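Local structure of putative ABC transporter subunit, substrate-binding component (Rhodopseudomonas palustris, 4EVQ) at residues G27-L32 / F213-G218; L241-E246 / P286-V291. The protein binds 4-hydroxybenzoate and is probably the solute-binding component of an ABC transporter that takes up benzoate derivatives derived from lignin. All coordinates share one frame; numbering follows the deposited sequence.

Interaction 1 of 2, residues G27-L32 / F213-G218; sequences GTYAPL and FFSGGG. With PHB (p-hydroxybenzoic acid), chain H; ACT (acetate ion), chain G.
Y29 and G216 bring the two backbones closest, with CA atoms 5.9 Å apart, and each is the N-cap residue of a helix. The Y29 ring lies beside S215. Its CE1 lies 3.6 Å from S215 O, which sits at the ring edge in the ring plane. The ligand, p-hydroxybenzoic acid, has C3 over one face of the same ring. L32 comes in by its branches: CD2 is 3.5 Å from S215 OG, and CD1 reaches the CA of G216. S215 holds OG anti to its backbone N (chi1 -179°). There OG accepts a hydrogen bond of 2.7 Å from the phenol oxygen O4 of the ligand. The F213 ring turns its edge to the ligand, with CZ 3.7 Å from ligand C4. Two waters complete the join. One bonds T28 OG1, donates a hydrogen bond to S215 O and accepts one from G218 N at 2.8 Å. The other accepts from G217 N and donates to T28 O. Y29 OH is hydrogen-bonded to Y161 OH, which also bonds the ligand. The contact spans the cleft of a type 1 periplasmic-binding fold. Helix 30-46 follows strand 17-23 of one lobe, and helix 217-228 follows strand 209-213 of the other. Helix 288-306 packs against both segments.

Interaction 2 of 2, residues L241-E246 / P286-V291; sequences LTDGVE and PDVFAV
D243 meets D287 and V288 through its carboxylate, and it has the most surface buried here. D243 OD2 accepts a hydrogen bond of 2.9 Å from V288 N. The N-H points at the oxygen with an angle of 153°, and the oxygen is met nearly along its C-O axis. The same OD2 touches the side of V288, 3.4 Å from its CB. The other oxygen, D243 OD1, forms a salt bridge with R348 NH2 on strand 345-351. That partner probably helps to keep the carboxylate charged and fixes its rotation. D287 is next in buried area. It is the N-cap of helix 288-306, and its OD1 accepts weak bonds from F289 N and A290 N. The first three N-H groups of the helix thus have carboxylate acceptors, one of them supplied by the loop after strand 235-238. The helix end would be expected to stabilise both negative charges. In this type 1 periplasmic-binding fold the helix packs on helix 30-46 of one lobe, while D243 and R348 belong to the other. The two carboxylate planes are 23° apart. D243 OD2 and D287 OD2, like charges, are 5.0 Å apart and not in contact. D287 OD2 lies 3.5 Å from G244 CA. F289 turns its edge to the loop, with CE2 4.2 Å from D243 O. The F289 side chain also touches the bound p-hydroxybenzoic acid.

How the interactions relate
Both contacts are largely buried and join the two lobes of one fold, but they use different chemistry. Interaction 1 lines the ligand pocket, and its direct protein contacts are packing, with polar links carried by waters and ligand. Interaction 2 reaches the pocket through F289 alone among its residues, and has a direct bond from a helix start to a charged side chain. Their centres are 10 Å apart and they touch. F289 of interaction 2 packs with CE1 on L32 CD2, at 3.6 Å, and with CZ on S215 OG. G216 O also meets V245 CG1. Both contacts involve N-cap residues: Y29 and G216 in interaction 1, D287 in interaction 2.

Interaction 1 of 2, residues G27-L32 / F213-G218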
loop_
_atom_site.group_PDB
_atom_site.type_symbol
_atom_site.label_atom_id
_atom_site.label_comp_id
_atom_site.label_asym_id
_atom_site.label_seq_id
_atom_site.Cartn_x
_atom_site.Cartn_y
_atom_site.Cartn_z
ATOM N N GLY A 27 14.382 -8.529 4.986
ATOM C CA GLY A 27 13.301 -9.143 5.708
ATOM C C GLY A 27 12.065 -9.398 4.873
ATOM O O GLY A 27 12.061 -9.400 3.619
ATOM N N THR A 28 10.978 -9.586 5.602
ATOM C CA THR A 28 9.805 -10.155 4.975
ATOM C C THR A 28 9.190 -9.240 3.884
ATOM O O THR A 28 8.608 -9.704 2.905
ATOM C CB THR A 28 8.791 -10.552 6.014
ATOM O OG1 THR A 28 7.865 -11.501 5.434
ATOM C CG2 THR A 28 8.004 -9.403 6.449
ATOM N N TYR A 29 9.377 -7.935 4.022
ATOM C CA TYR A 29 8.822 -7.018 3.068
ATOM C C TYR A 29 9.843 -6.464 2.070
ATOM O O TYR A 29 9.571 -5.525 1.345
ATOM C CB TYR A 29 8.113 -5.903 3.821
ATOM C CG TYR A 29 6.768 -6.276 4.459
ATOM C CD1 TYR A 29 5.955 -7.266 3.958
ATOM C CD2 TYR A 29 6.292 -5.559 5.546
ATOM C CE1 TYR A 29 4.707 -7.511 4.511
ATOM C CE2 TYR A 29 5.071 -5.816 6.126
ATOM C CZ TYR A 29 4.266 -6.791 5.601
ATOM O OH TYR A 29 3.013 -7.048 6.123
ATOM N N ALA A 30 11.024 -7.079 2.013
ATOM C CA ALA A 30 12.015 -6.670 1.029
ATOM C C ALA A 30 11.473 -6.560 -0.434
ATOM O O ALA A 30 11.832 -5.631 -1.120
ATOM C CB ALA A 30 13.236 -7.619 1.083
ATOM N N PRO A 31 10.617 -7.482 -0.889
ATOM C CA PRO A 31 10.129 -7.316 -2.265
ATOM C C PRO A 31 9.249 -6.090 -2.462
ATOM O O PRO A 31 9.229 -5.516 -3.570
ATOM C CB PRO A 31 9.305 -8.573 -2.517
ATOM C CG PRO A 31 9.737 -9.513 -1.466
ATOM C CD PRO A 31 10.179 -8.767 -0.312
ATOM N N LEU A 32 8.575 -5.681 -1.391
ATOM C CA LEU A 32 7.742 -4.469 -1.463
ATOM C C LEU A 32 8.660 -3.232 -1.483
ATOM O O LEU A 32 8.416 -2.304 -2.235
ATOM C CB LEU A 32 6.785 -4.389 -0.268
ATOM C CG LEU A 32 5.552 -5.300 -0.289
ATOM C CD1 LEU A 32 5.903 -6.792 -0.314
ATOM C CD2 LEU A 32 4.664 -4.980 0.881
ATOM N N PHE A 213 -5.293 -11.032 5.282
ATOM C CA PHE A 213 -4.270 -10.055 4.922
ATOM C C PHE A 213 -2.900 -10.632 5.235
ATOM O O PHE A 213 -2.553 -10.856 6.421
ATOM C CB PHE A 213 -4.404 -8.664 5.569
ATOM C CG PHE A 213 -3.116 -7.831 5.433
ATOM C CD1 PHE A 213 -2.681 -7.442 4.196
ATOM C CD2 PHE A 213 -2.314 -7.549 6.529
ATOM C CE1 PHE A 213 -1.472 -6.774 4.030
ATOM C CE2 PHE A 213 -1.075 -6.890 6.357
ATOM C CZ PHE A 213 -0.678 -6.514 5.100
ATOM N N PHE A 214 -2.152 -10.872 4.169
ATOM C CA PHE A 214 -0.702 -11.160 4.217
ATOM C C PHE A 214 -0.158 -10.476 2.968
ATOM O O PHE A 214 -0.911 -10.072 2.067
ATOM C CB PHE A 214 -0.410 -12.666 4.164
ATOM C CG PHE A 214 -0.910 -13.393 5.354
ATOM C CD1 PHE A 214 -0.272 -13.308 6.557
ATOM C CD2 PHE A 214 -2.084 -14.130 5.291
ATOM C CE1 PHE A 214 -0.769 -13.882 7.686
ATOM C CE2 PHE A 214 -2.594 -14.701 6.399
ATOM C CZ PHE A 214 -1.962 -14.604 7.609
ATOM N N SER A 215 1.156 -10.309 2.892
ATOM C CA SER A 215 1.767 -9.687 1.740
ATOM C C SER A 215 3.220 -10.157 1.644
ATOM O O SER A 215 3.810 -10.503 2.650
ATOM C CB SER A 215 1.655 -8.152 1.936
ATOM O OG SER A 215 2.187 -7.429 0.884
ATOM N N GLY A 216 3.753 -10.233 0.441
ATOM C CA GLY A 216 5.118 -10.696 0.228
ATOM C C GLY A 216 5.175 -12.198 0.198
ATOM O O GLY A 216 4.201 -12.886 -0.110
ATOM N N GLY A 217 6.350 -12.730 0.518
ATOM C CA GLY A 217 6.543 -14.177 0.452
ATOM C C GLY A 217 5.627 -14.883 1.420
ATOM O O GLY A 217 5.269 -16.046 1.181
ATOM N N GLY A 218 5.210 -14.245 2.489
ATOM C CA GLY A 218 4.282 -14.855 3.432
ATOM C C GLY A 218 2.923 -15.050 2.784
ATOM O O GLY A 218 2.233 -16.034 3.075
HETATM C "C1'" PHB H . 1.342 -2.080 6.289
HETATM O "O1'" PHB H . 1.994 -2.493 7.275
HETATM O "O2'" PHB H . 0.707 -0.953 6.300
HETATM C C1 PHB H . 1.256 -2.848 5.030
HETATM C C2 PHB H . 2.264 -3.762 4.718
HETATM C C3 PHB H . 2.181 -4.499 3.548
HETATM C C4 PHB H . 1.115 -4.339 2.725
HETATM C C5 PHB H . 0.116 -3.422 3.000
HETATM C C6 PHB H . 0.206 -2.703 4.155
HETATM O O4 PHB H . 1.015 -5.048 1.585
HETATM C C ACT G . 10.891 -8.682 9.571
HETATM O O ACT G . 11.291 -9.828 9.914
HETATM O OXT ACT G . 11.029 -8.306 8.363
HETATM C CH3 ACT G . 10.294 -7.767 10.573
HETATM O O HOH W 1 6.068 -11.769 3.431
HETATM O O HOH W 2 8.932 -11.888 1.380
#

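Interaction 2 of 2, residues L241-E246 / P286-V291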
loop_
_atom_site.group_PDB
_atom_site.type_symbol
_atom_site.label_atom_id
_atom_site.label_comp_id
_atom_site.label_asym_id
_atom_site.label_seq_id
_atom_site.Cartn_x
_atom_site.Cartn_y
_atom_site.Cartn_z
ATOM N N LEU A 241 -2.772 -9.384 -0.781
ATOM C CA LEU A 241 -2.696 -10.843 -0.594
ATOM C C LEU A 241 -2.163 -11.503 -1.853
ATOM O O LEU A 241 -1.528 -12.533 -1.747
ATOM C CB LEU A 241 -4.105 -11.338 -0.295
ATOM C CG LEU A 241 -4.252 -12.838 -0.072
ATOM C CD1 LEU A 241 -3.457 -13.301 1.133
ATOM C CD2 LEU A 241 -5.737 -13.205 0.070
ATOM N N THR A 242 -2.415 -10.950 -3.044
ATOM C CA THR A 242 -1.969 -11.555 -4.284
ATOM C C THR A 242 -0.935 -10.767 -5.070
ATOM O O THR A 242 -0.239 -11.335 -5.916
ATOM C CB THR A 242 -3.173 -11.899 -5.194
ATOM O OG1 THR A 242 -3.906 -10.699 -5.534
ATOM C CG2 THR A 242 -4.128 -12.836 -4.501
ATOM N N ASP A 243 -0.840 -9.448 -4.827
ATOM C CA ASP A 243 0.051 -8.668 -5.665
ATOM C C ASP A 243 1.524 -9.045 -5.488
ATOM O O ASP A 243 2.032 -9.099 -4.385
ATOM C CB ASP A 243 -0.142 -7.164 -5.432
ATOM C CG ASP A 243 -1.029 -6.522 -6.490
ATOM O OD1 ASP A 243 -2.118 -7.069 -6.777
ATOM O OD2 ASP A 243 -0.643 -5.447 -7.049
ATOM N N GLY A 244 2.174 -9.328 -6.606
ATOM C CA GLY A 244 3.563 -9.708 -6.632
ATOM C C GLY A 244 3.857 -11.181 -6.544
ATOM O O GLY A 244 5.007 -11.549 -6.734
ATOM N N VAL A 245 2.855 -11.998 -6.224
ATOM C CA VAL A 245 3.066 -13.434 -5.980
ATOM C C VAL A 245 2.236 -14.272 -6.915
ATOM O O VAL A 245 2.215 -15.494 -6.758
ATOM C CB VAL A 245 2.828 -13.819 -4.520
ATOM C CG1 VAL A 245 3.835 -13.086 -3.587
ATOM C CG2 VAL A 245 1.405 -13.637 -4.078
ATOM N N GLU A 246 1.604 -13.679 -7.907
ATOM C CA GLU A 246 0.665 -14.371 -8.797
ATOM C C GLU A 246 1.305 -15.467 -9.597
ATOM O O GLU A 246 0.727 -16.568 -9.688
ATOM C CB GLU A 246 0.015 -13.368 -9.766
ATOM C CG GLU A 246 -0.640 -12.152 -9.114
ATOM C CD GLU A 246 0.270 -10.933 -9.069
ATOM O OE1 GLU A 246 1.510 -11.075 -9.058
ATOM O OE2 GLU A 246 -0.282 -9.814 -9.028
ATOM N N PRO A 286 4.795 -4.543 -13.142
ATOM C CA PRO A 286 4.691 -3.810 -11.887
ATOM C C PRO A 286 3.468 -4.218 -11.104
ATOM O O PRO A 286 2.450 -4.560 -11.697
ATOM C CB PRO A 286 4.569 -2.368 -12.329
ATOM C CG PRO A 286 3.932 -2.451 -13.701
ATOM C CD PRO A 286 4.391 -3.753 -14.302
ATOM N N ASP A 287 3.564 -4.208 -9.792
ATOM C CA ASP A 287 2.404 -4.399 -8.924
ATOM C C ASP A 287 2.045 -3.096 -8.242
ATOM O O ASP A 287 2.603 -2.019 -8.552
ATOM C CB ASP A 287 2.630 -5.552 -7.948
ATOM C CG ASP A 287 3.762 -5.313 -7.017
ATOM O OD1 ASP A 287 4.254 -4.195 -6.891
ATOM O OD2 ASP A 287 4.227 -6.291 -6.371
ATOM N N VAL A 288 1.102 -3.168 -7.317
ATOM C CA VAL A 288 0.581 -1.947 -6.675
ATOM C C VAL A 288 1.676 -1.184 -5.973
ATOM O O VAL A 288 1.610 0.050 -5.899
ATOM C CB VAL A 288 -0.598 -2.289 -5.713
ATOM C CG1 VAL A 288 -0.141 -3.076 -4.491
ATOM C CG2 VAL A 288 -1.386 -1.022 -5.331
ATOM N N PHE A 289 2.675 -1.870 -5.415
ATOM C CA PHE A 289 3.743 -1.208 -4.691
ATOM C C PHE A 289 4.572 -0.391 -5.635
ATOM O O PHE A 289 4.939 0.778 -5.326
ATOM C CB PHE A 289 4.548 -2.273 -3.930
ATOM C CG PHE A 289 3.670 -3.180 -3.115
ATOM C CD1 PHE A 289 3.041 -2.723 -1.987
ATOM C CD2 PHE A 289 3.494 -4.504 -3.473
ATOM C CE1 PHE A 289 2.179 -3.531 -1.258
ATOM C CE2 PHE A 289 2.691 -5.337 -2.756
ATOM C CZ PHE A 289 2.020 -4.861 -1.661
ATOM N N ALA A 290 4.880 -0.932 -6.812
ATOM C CA ALA A 290 5.570 -0.152 -7.836
ATOM C C ALA A 290 4.773 1.060 -8.283
ATOM O O ALA A 290 5.352 2.144 -8.463
ATOM C CB ALA A 290 5.899 -1.020 -9.013
ATOM N N VAL A 291 3.456 0.932 -8.431
ATOM C CA VAL A 291 2.623 2.056 -8.784
ATOM C C VAL A 291 2.705 3.124 -7.728
ATOM O O VAL A 291 2.768 4.333 -8.045
ATOM C CB VAL A 291 1.168 1.607 -8.944
ATOM C CG1 VAL A 291 0.226 2.785 -9.134
ATOM C CG2 VAL A 291 1.008 0.662 -10.125
#